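Local coordinates for protein aldolase (PDB 6VOP) that is a putative aldolase of the class II aldolase and adducin N-terminal domain family, in the AraD-like clan, at residues A[20-25]-A[97-102]. The protein carries 2 engineered substitutions. Sequence-based numbering, arbitrary orientation.
Sequences SSFFQR and VHLHST
With chi1 of Phe22 at -80°, its CG stands anti to the carbonyl carbon and the ring leaves helix 7-24 for strand 95-99. There it meets Leu99, whose chi1 of -58° and extended chi2 send CD1 out to the ring. The two side chains cross at about a right angle, and the methyl lands over one ring face as a CH-pi contact: CD1 of Leu99 lies 3.8 Å from the centroid of the Phe22 ring, 19° off the normal. It is shifted toward the rim on the CB side, with Phe22 CG nearest, 3.6 Å from Leu99 CD1. Val97 and Phe22 point at each other from opposite directions; CG1 of Val97 reaches the ring obliquely, 3.9 Å from Phe22 CE2. Both strand methyls thus press from one side of the ring plane, CD1 over the face and CG1 beside it. Helix 174-194 adds Ala178 and Glu182 against Phe22, and Tyr27 meets its ring edge-to-face.

The contact packs the C-terminal end of helix 7-24 against a strand inside the mixed sheet of the class II aldolase/adducin domain, between 33-38 and 166-171. At the helix end, Ser21 O takes two donors from opposite faces of its carbonyl plane: Arg25 N and, at 3.1 Å, Arg25 NE. This bond and a salt bridge from NH1 to Glu182 fix the guanidinium there. His98 and His100 both meet the His165 ring, a trio consistent with a vacant metal site. Between helix and strand the join is purely apolar, so its hold comes from buried surface and dispersion.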
# COMPACT_ATOMS: atom_id res chain seq x y z
N SER A 20 2.58 -1.98 -15.44
CA SER A 20 3.05 -2.74 -14.29
C SER A 20 3.14 -1.86 -13.05
O SER A 20 2.80 -2.29 -11.95
CB SER A 20 4.41 -3.37 -14.62
OG SER A 20 5.01 -3.92 -13.46
N SER A 21 3.59 -0.61 -13.22
CA SER A 21 3.66 0.32 -12.10
C SER A 21 2.29 0.53 -11.46
O SER A 21 2.16 0.51 -10.23
CB SER A 21 4.26 1.64 -12.56
OG SER A 21 4.47 2.51 -11.47
N PHE A 22 1.26 0.75 -12.29
CA PHE A 22 -0.09 0.90 -11.75
C PHE A 22 -0.53 -0.35 -10.99
O PHE A 22 -1.20 -0.25 -9.96
CB PHE A 22 -1.07 1.19 -12.89
CG PHE A 22 -1.06 2.62 -13.34
CD1 PHE A 22 -0.95 3.66 -12.42
CD2 PHE A 22 -1.17 2.94 -14.69
CE1 PHE A 22 -0.94 4.97 -12.84
CE2 PHE A 22 -1.16 4.25 -15.11
CZ PHE A 22 -1.05 5.27 -14.18
N PHE A 23 -0.15 -1.52 -11.49
CA PHE A 23 -0.60 -2.77 -10.87
C PHE A 23 0.09 -3.01 -9.53
O PHE A 23 -0.57 -3.37 -8.55
CB PHE A 23 -0.36 -3.93 -11.83
CG PHE A 23 -0.80 -5.27 -11.31
CD1 PHE A 23 -2.12 -5.68 -11.44
CD2 PHE A 23 0.10 -6.12 -10.70
CE1 PHE A 23 -2.53 -6.91 -10.96
CE2 PHE A 23 -0.30 -7.35 -10.23
CZ PHE A 23 -1.62 -7.75 -10.36
N GLN A 24 1.41 -2.81 -9.47
CA GLN A 24 2.15 -3.10 -8.24
C GLN A 24 1.82 -2.10 -7.14
O GLN A 24 1.96 -2.43 -5.95
CB GLN A 24 3.65 -3.12 -8.51
CG GLN A 24 4.07 -4.00 -9.68
CD GLN A 24 5.55 -3.88 -10.02
OE1 GLN A 24 6.38 -4.64 -9.53
NE2 GLN A 24 5.88 -2.91 -10.87
N ARG A 25 1.40 -0.89 -7.49
CA ARG A 25 1.12 0.15 -6.51
C ARG A 25 -0.35 0.24 -6.14
O ARG A 25 -0.74 1.16 -5.40
CB ARG A 25 1.63 1.50 -7.02
CG ARG A 25 3.14 1.56 -7.21
CD ARG A 25 3.56 2.94 -7.67
NE ARG A 25 2.94 3.28 -8.95
CZ ARG A 25 2.59 4.52 -9.30
NH1 ARG A 25 2.79 5.53 -8.46
NH2 ARG A 25 2.03 4.74 -10.48
N VAL A 97 -5.75 6.85 -20.07
CA VAL A 97 -5.55 5.93 -18.96
C VAL A 97 -6.89 5.73 -18.27
O VAL A 97 -7.51 6.69 -17.81
CB VAL A 97 -4.50 6.45 -17.97
CG1 VAL A 97 -4.47 5.59 -16.71
CG2 VAL A 97 -3.12 6.48 -18.62
N HIS A 98 -7.35 4.48 -18.21
CA HIS A 98 -8.63 4.13 -17.60
C HIS A 98 -8.40 3.03 -16.58
O HIS A 98 -8.06 1.90 -16.95
CB HIS A 98 -9.65 3.70 -18.66
CG HIS A 98 -10.88 3.08 -18.09
ND1 HIS A 98 -11.52 3.59 -16.97
CD2 HIS A 98 -11.60 2.00 -18.47
CE1 HIS A 98 -12.58 2.85 -16.70
NE2 HIS A 98 -12.65 1.88 -17.59
N LEU A 99 -8.57 3.36 -15.30
CA LEU A 99 -8.42 2.41 -14.21
C LEU A 99 -9.62 2.53 -13.28
O LEU A 99 -10.32 3.54 -13.27
CB LEU A 99 -7.12 2.64 -13.43
CG LEU A 99 -5.81 2.57 -14.22
CD1 LEU A 99 -4.64 2.86 -13.30
CD2 LEU A 99 -5.66 1.21 -14.87
N HIS A 100 -9.85 1.48 -12.49
CA HIS A 100 -10.87 1.50 -11.45
C HIS A 100 -10.23 1.67 -10.08
O HIS A 100 -10.46 0.90 -9.15
CB HIS A 100 -11.72 0.24 -11.50
CG HIS A 100 -12.29 -0.05 -12.85
ND1 HIS A 100 -12.79 -1.28 -13.20
CD2 HIS A 100 -12.46 0.75 -13.94
CE1 HIS A 100 -13.22 -1.24 -14.45
NE2 HIS A 100 -13.04 -0.02 -14.92
N SER A 101 -9.39 2.70 -9.96
CA SER A 101 -8.68 2.95 -8.72
C SER A 101 -9.65 3.20 -7.58
O SER A 101 -10.74 3.76 -7.77
CB SER A 101 -7.74 4.14 -8.89
OG SER A 101 -7.15 4.15 -10.17
N THR A 102 -9.22 2.81 -6.38
CA THR A 102 -10.13 2.67 -5.24
C THR A 102 -10.87 3.97 -4.94
O THR A 102 -12.10 4.01 -4.94
CB THR A 102 -9.35 2.20 -4.01
OG1 THR A 102 -8.60 1.02 -4.33
CG2 THR A 102 -10.29 1.90 -2.86